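Local coordinates for erythrocyte binding antigen 140 (PDB 4GF2), which probably binds a receptor on the host red-cell surface during erythrocyte invasion, through the region of tandem Duffy binding-like domains studied here, at residues 59-62 against 63-67; 343-346 against 347-350. The protein carries 3 engineered substitutions. All blocks are in the same frame, centred on the assembly; numbering follows the deposited sequence.

Overall arrangement
Both contacts are local, each made within one unbroken run of residues, so neither closes a long loop. They follow one another along the chain without nesting or crossing. Contact 1 comes first, inside helix 56-78 of the first Duffy binding domain. Its side chains pack on helices 46-49, 83-101, 110-127 and 132-155. Contact 2 lies in the second Duffy binding domain, where the short helix 343-346 runs out into the loop before helix 361-382. Its arginines and C349 tie that turn to neighbouring parts of the domain. The two centres are about 77 Å apart, on opposite sides of the chain's centre.

Contact 1: residues 59-62 against 63-67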
ATOM      1  N   PHE A  59     -51.482  20.479 -12.425  1.00 62.97           N
ATOM      2  CA  PHE A  59     -50.510  19.762 -11.609  1.00 58.73           C
ATOM      3  C   PHE A  59     -50.454  18.291 -12.005  1.00 51.04           C
ATOM      4  O   PHE A  59     -49.379  17.699 -12.075  1.00 46.36           O
ATOM      5  CB  PHE A  59     -50.840  19.881 -10.122  1.00 62.15           C
ATOM      6  CG  PHE A  59     -49.992  19.004  -9.248  1.00 61.14           C
ATOM      7  CD1 PHE A  59     -48.712  19.393  -8.889  1.00 58.25           C
ATOM      8  CD2 PHE A  59     -50.465  17.780  -8.803  1.00 63.55           C
ATOM      9  CE1 PHE A  59     -47.921  18.581  -8.095  1.00 57.23           C
ATOM     10  CE2 PHE A  59     -49.680  16.964  -8.007  1.00 62.53           C
ATOM     11  CZ  PHE A  59     -48.404  17.367  -7.653  1.00 59.35           C
ATOM     12  N   LYS A  60     -51.620  17.708 -12.257  1.00 50.19           N
ATOM     13  CA  LYS A  60     -51.711  16.320 -12.687  1.00 49.16           C
ATOM     14  C   LYS A  60     -51.025  16.152 -14.034  1.00 50.65           C
ATOM     15  O   LYS A  60     -50.236  15.228 -14.230  1.00 50.51           O
ATOM     16  CB  LYS A  60     -53.179  15.902 -12.787  1.00 51.67           C
ATOM     17  CG  LYS A  60     -53.412  14.540 -13.418  1.00 52.82           C
ATOM     18  CD  LYS A  60     -52.737  13.431 -12.630  1.00 52.49           C
ATOM     19  CE  LYS A  60     -53.069  12.059 -13.199  1.00 52.99           C
ATOM     20  NZ  LYS A  60     -54.510  11.701 -13.035  1.00 55.31           N
ATOM     21  N   GLU A  61     -51.328  17.060 -14.955  1.00 52.55           N
ATOM     22  CA  GLU A  61     -50.780  17.004 -16.303  1.00 53.25           C
ATOM     23  C   GLU A  61     -49.258  17.073 -16.286  1.00 50.10           C
ATOM     24  O   GLU A  61     -48.588  16.362 -17.037  1.00 48.71           O
ATOM     25  CB  GLU A  61     -51.329  18.152 -17.147  1.00 60.27           C
ATOM     26  CG  GLU A  61     -50.751  18.208 -18.551  1.00 65.24           C
ATOM     27  CD  GLU A  61     -50.999  19.536 -19.227  1.00 74.65           C
ATOM     28  OE1 GLU A  61     -51.933  20.251 -18.809  1.00 79.72           O
ATOM     29  OE2 GLU A  61     -50.254  19.868 -20.171  1.00 76.33           O
ATOM     30  N   ILE A  62     -48.716  17.935 -15.433  1.00 49.73           N
ATOM     31  CA  ILE A  62     -47.272  18.102 -15.334  1.00 48.74           C
ATOM     32  C   ILE A  62     -46.629  16.887 -14.677  1.00 47.45           C
ATOM     33  O   ILE A  62     -45.495  16.524 -14.991  1.00 47.79           O
ATOM     34  CB  ILE A  62     -46.902  19.367 -14.532  1.00 49.97           C
ATOM     35  CG1 ILE A  62     -47.441  20.618 -15.233  1.00 53.68           C
ATOM     36  CG2 ILE A  62     -45.393  19.468 -14.352  1.00 47.94           C
ATOM     37  CD1 ILE A  62     -46.927  20.810 -16.653  1.00 54.80           C
ATOM     38  N   PHE A  63     -47.355  16.259 -13.762  1.00 46.81           N
ATOM     39  CA  PHE A  63     -46.853  15.065 -13.102  1.00 44.21           C
ATOM     40  C   PHE A  63     -46.777  13.943 -14.126  1.00 42.49           C
ATOM     41  O   PHE A  63     -45.812  13.175 -14.156  1.00 40.84           O
ATOM     42  CB  PHE A  63     -47.769  14.671 -11.947  1.00 44.79           C
ATOM     43  CG  PHE A  63     -47.042  14.157 -10.739  1.00 45.53           C
ATOM     44  CD1 PHE A  63     -45.932  13.340 -10.870  1.00 44.44           C
ATOM     45  CD2 PHE A  63     -47.471  14.496  -9.469  1.00 48.68           C
ATOM     46  CE1 PHE A  63     -45.267  12.871  -9.753  1.00 45.59           C
ATOM     47  CE2 PHE A  63     -46.812  14.030  -8.352  1.00 49.71           C
ATOM     48  CZ  PHE A  63     -45.710  13.219  -8.493  1.00 48.51           C
ATOM     49  N   LEU A  64     -47.794  13.857 -14.978  1.00 43.77           N
ATOM     50  CA  LEU A  64     -47.819  12.845 -16.025  1.00 43.54           C
ATOM     51  C   LEU A  64     -46.633  13.034 -16.965  1.00 46.15           C
ATOM     52  O   LEU A  64     -46.004  12.064 -17.397  1.00 46.54           O
ATOM     53  CB  LEU A  64     -49.131  12.910 -16.805  1.00 43.07           C
ATOM     54  CG  LEU A  64     -50.355  12.344 -16.082  1.00 41.86           C
ATOM     55  CD1 LEU A  64     -51.639  12.772 -16.781  1.00 42.15           C
ATOM     56  CD2 LEU A  64     -50.276  10.825 -16.000  1.00 42.02           C
ATOM     57  N   ILE A  65     -46.326  14.291 -17.270  1.00 49.03           N
ATOM     58  CA  ILE A  65     -45.202  14.608 -18.137  1.00 49.68           C
ATOM     59  C   ILE A  65     -43.884  14.213 -17.484  1.00 48.57           C
ATOM     60  O   ILE A  65     -42.978  13.706 -18.142  1.00 49.43           O
ATOM     61  CB  ILE A  65     -45.165  16.104 -18.475  1.00 51.42           C
ATOM     62  CG1 ILE A  65     -46.329  16.457 -19.404  1.00 52.85           C
ATOM     63  CG2 ILE A  65     -43.837  16.470 -19.132  1.00 51.26           C
ATOM     64  CD1 ILE A  65     -46.516  17.944 -19.625  1.00 55.51           C
ATOM     65  N   SER A  66     -43.778  14.448 -16.183  1.00 47.28           N
ATOM     66  CA  SER A  66     -42.551  14.156 -15.462  1.00 45.38           C
ATOM     67  C   SER A  66     -42.225  12.660 -15.470  1.00 42.50           C
ATOM     68  O   SER A  66     -41.106  12.272 -15.792  1.00 41.81           O
ATOM     69  CB  SER A  66     -42.650  14.670 -14.030  1.00 46.35           C
ATOM     70  OG  SER A  66     -42.774  16.080 -14.019  1.00 49.45           O
ATOM     71  N   VAL A  67     -43.194  11.818 -15.121  1.00 40.82           N
ATOM     72  CA  VAL A  67     -42.937  10.381 -15.043  1.00 38.66           C
ATOM     73  C   VAL A  67     -42.649   9.789 -16.422  1.00 39.63           C
ATOM     74  O   VAL A  67     -41.733   8.982 -16.582  1.00 38.62           O
ATOM     75  CB  VAL A  67     -44.097   9.604 -14.371  1.00 36.26           C
ATOM     76  CG1 VAL A  67     -44.295  10.081 -12.947  1.00 37.36           C
ATOM     77  CG2 VAL A  67     -45.391   9.729 -15.173  1.00 34.99           C
TER
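F59-I62 and F63-V67 are successive turns of one alpha-helix, 56-78, in the first Duffy binding domain of this mainly helical protein. Four i to i+4 backbone hydrogen bonds join them: F63 N to F59 O, L64 N to K60 O, I65 N to E61 O and S66 N to I62 O. L64 N lies 2.9 Å from K60 O, with an N-H...O angle of 157°.

The main side-chain pair is F59 with F63. The two side chains lie side by side and point the same way. The ring planes stand at 83°, but the approach is oblique. CZ of F59 comes to 3.5 Å from CD2 of F63, and CE2 of F59 meets the F63 edge in its plane. F59 holds CG anti to its N (chi1 172°), which swings the ring along the helix toward F63. Both rings belong to a larger aromatic cluster. W142 touches both, F123 meets F59 edge-to-face, and F48 meets F63 edge-to-face.

On another side of the helix the aliphatic part of K60 passes across L64. The K60 chain bends at chi2 and chi4, and its CE lies 3.9 Å from L64 CD1. Its NZ is hydrogen-bonded to OD1 of N146. L64 packs on the same helix, 132-155, at N149, L150 and H153. I62 and I65 make a looser apolar contact through their CD1 atoms, 4.1 Å apart.

S66 turns its hydroxyl back along the helix, with OG beside the backbone N. I62 O thus accepts two bonds from S66, with N and OG approaching from opposite faces of its carbonyl plane; OG lies 2.9 Å from that oxygen.

Contact 2: residues 343-346 against 347-350; sequences PRRQ and TLCL
T347 meets the end of helix 343-346 through weak backbone hydrogen bonds. Its N lies 3.1 Å from P343 O, but the N-H...O angle is only 127°. The same N-H also points at R344 O, 3.4 Å from T347 N, so one donor is shared between two carbonyls. Next comes a weak i to i+3 bond, L348 N to R345 O at 3.4 Å, long but fairly straight at 165°. T347 is the first residue to leave helical backbone angles.

A water adds a bridge on this turn. It donates to R344 O at 2.7 Å and accepts from T347 OG1 at 3.1 Å. The T347 hydroxyl sits between its own N and carbonyl carbon (chi1 67°), which brings it back over the last turn to meet this water.

The run lies in the second Duffy binding domain, a disulfide-linked helical fold. Here a short helix gives way to the loop leading to helix 361-382. C349 pins that loop through a disulfide to C316.

Side-chain contact across the turn is slight. CD2 of L348 lies 4.3 Å from NH1 of R345, approaching the guanidinium obliquely. The side chains of L348 and R345 both rest on I405 of helix 388-407.

The charged ends turn to other parts of the domain. R344 forms salt bridges with D401 and E485, and R345 with D410 and D414. These carboxylates probably balance the buried positive charge of the two arginines. On the extended Q346 side chain, NE2 hydrogen-bonds to the carbonyl oxygens of E341 and S325.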
ATOM      1  N   PRO A 343      32.164  -5.353   1.225  1.00 44.32           N
ATOM      2  CA  PRO A 343      31.613  -6.332   0.281  1.00 44.59           C
ATOM      3  C   PRO A 343      30.120  -6.554   0.497  1.00 46.07           C
ATOM      4  O   PRO A 343      29.363  -6.705  -0.460  1.00 47.98           O
ATOM      5  CB  PRO A 343      32.398  -7.599   0.609  1.00 45.27           C
ATOM      6  CG  PRO A 343      33.721  -7.095   1.095  1.00 46.57           C
ATOM      7  CD  PRO A 343      33.433  -5.809   1.821  1.00 45.35           C
ATOM      8  N   ARG A 344      29.711  -6.573   1.759  1.00 45.67           N
ATOM      9  CA  ARG A 344      28.312  -6.734   2.121  1.00 44.44           C
ATOM     10  C   ARG A 344      27.456  -5.632   1.492  1.00 42.92           C
ATOM     11  O   ARG A 344      26.347  -5.887   1.033  1.00 43.36           O
ATOM     12  CB  ARG A 344      28.175  -6.718   3.647  1.00 43.94           C
ATOM     13  CG  ARG A 344      26.754  -6.855   4.170  1.00 41.50           C
ATOM     14  CD  ARG A 344      26.673  -6.438   5.633  1.00 41.22           C
ATOM     15  NE  ARG A 344      27.316  -5.146   5.852  1.00 40.58           N
ATOM     16  CZ  ARG A 344      26.810  -3.977   5.469  1.00 40.18           C
ATOM     17  NH1 ARG A 344      25.636  -3.919   4.846  1.00 39.51           N
ATOM     18  NH2 ARG A 344      27.483  -2.861   5.707  1.00 41.61           N
ATOM     19  N   ARG A 345      27.977  -4.410   1.463  1.00 40.92           N
ATOM     20  CA  ARG A 345      27.250  -3.282   0.883  1.00 37.54           C
ATOM     21  C   ARG A 345      27.214  -3.373  -0.640  1.00 38.42           C
ATOM     22  O   ARG A 345      26.234  -2.977  -1.274  1.00 39.21           O
ATOM     23  CB  ARG A 345      27.886  -1.961   1.318  1.00 35.82           C
ATOM     24  CG  ARG A 345      27.351  -0.727   0.592  1.00 35.80           C
ATOM     25  CD  ARG A 345      25.873  -0.500   0.860  1.00 36.69           C
ATOM     26  NE  ARG A 345      25.358   0.651   0.117  1.00 37.38           N
ATOM     27  CZ  ARG A 345      24.895   0.603  -1.129  1.00 38.07           C
ATOM     28  NH1 ARG A 345      24.872  -0.540  -1.800  1.00 37.72           N
ATOM     29  NH2 ARG A 345      24.451   1.705  -1.710  1.00 38.69           N
ATOM     30  N   GLN A 346      28.289  -3.895  -1.218  1.00 39.41           N
ATOM     31  CA  GLN A 346      28.399  -4.050  -2.663  1.00 40.20           C
ATOM     32  C   GLN A 346      27.405  -5.076  -3.192  1.00 41.38           C
ATOM     33  O   GLN A 346      27.039  -5.042  -4.364  1.00 43.84           O
ATOM     34  CB  GLN A 346      29.815  -4.495  -3.040  1.00 41.21           C
ATOM     35  CG  GLN A 346      30.905  -3.513  -2.656  1.00 40.88           C
ATOM     36  CD  GLN A 346      32.296  -4.056  -2.923  1.00 43.37           C
ATOM     37  OE1 GLN A 346      32.531  -4.733  -3.924  1.00 44.13           O
ATOM     38  NE2 GLN A 346      33.226  -3.762  -2.025  1.00 44.84           N
ATOM     39  N   THR A 347      26.986  -5.993  -2.327  1.00 40.39           N
ATOM     40  CA  THR A 347      26.108  -7.086  -2.735  1.00 41.31           C
ATOM     41  C   THR A 347      24.748  -7.025  -2.036  1.00 43.18           C
ATOM     42  O   THR A 347      24.004  -8.001  -2.031  1.00 46.58           O
ATOM     43  CB  THR A 347      26.756  -8.448  -2.443  1.00 42.63           C
ATOM     44  OG1 THR A 347      26.864  -8.639  -1.027  1.00 45.89           O
ATOM     45  CG2 THR A 347      28.142  -8.527  -3.073  1.00 41.51           C
ATOM     46  N   LEU A 348      24.433  -5.873  -1.452  1.00 41.83           N
ATOM     47  CA  LEU A 348      23.160  -5.668  -0.761  1.00 42.18           C
ATOM     48  C   LEU A 348      21.962  -5.856  -1.694  1.00 39.93           C
ATOM     49  O   LEU A 348      21.942  -5.341  -2.810  1.00 39.25           O
ATOM     50  CB  LEU A 348      23.130  -4.259  -0.164  1.00 44.59           C
ATOM     51  CG  LEU A 348      21.857  -3.805   0.548  1.00 44.93           C
ATOM     52  CD1 LEU A 348      21.658  -4.564   1.841  1.00 46.08           C
ATOM     53  CD2 LEU A 348      21.911  -2.311   0.805  1.00 44.12           C
ATOM     54  N   CYS A 349      20.961  -6.594  -1.223  1.00 39.64           N
ATOM     55  CA  CYS A 349      19.762  -6.846  -2.012  1.00 40.84           C
ATOM     56  C   CYS A 349      18.789  -5.674  -1.958  1.00 38.11           C
ATOM     57  O   CYS A 349      18.261  -5.338  -0.899  1.00 36.66           O
ATOM     58  CB  CYS A 349      19.063  -8.116  -1.527  1.00 44.72           C
ATOM     59  SG  CYS A 349      17.423  -8.362  -2.243  1.00 44.70           S
ATOM     60  N   LEU A 350      18.560  -5.061  -3.114  1.00 38.50           N
ATOM     61  CA  LEU A 350      17.591  -3.982  -3.244  1.00 39.79           C
ATOM     62  C   LEU A 350      16.520  -4.310  -4.280  1.00 39.86           C
ATOM     63  O   LEU A 350      15.492  -3.646  -4.354  1.00 40.65           O
ATOM     64  CB  LEU A 350      18.305  -2.687  -3.630  1.00 42.06           C
ATOM     65  CG  LEU A 350      19.310  -2.162  -2.602  1.00 44.05           C
ATOM     66  CD1 LEU A 350      20.020  -0.937  -3.149  1.00 47.56           C
ATOM     67  CD2 LEU A 350      18.621  -1.840  -1.284  1.00 41.87           C
TER
HETATM   68  O   HOH W   1      24.916  -8.171   1.361  1.00 39.80           O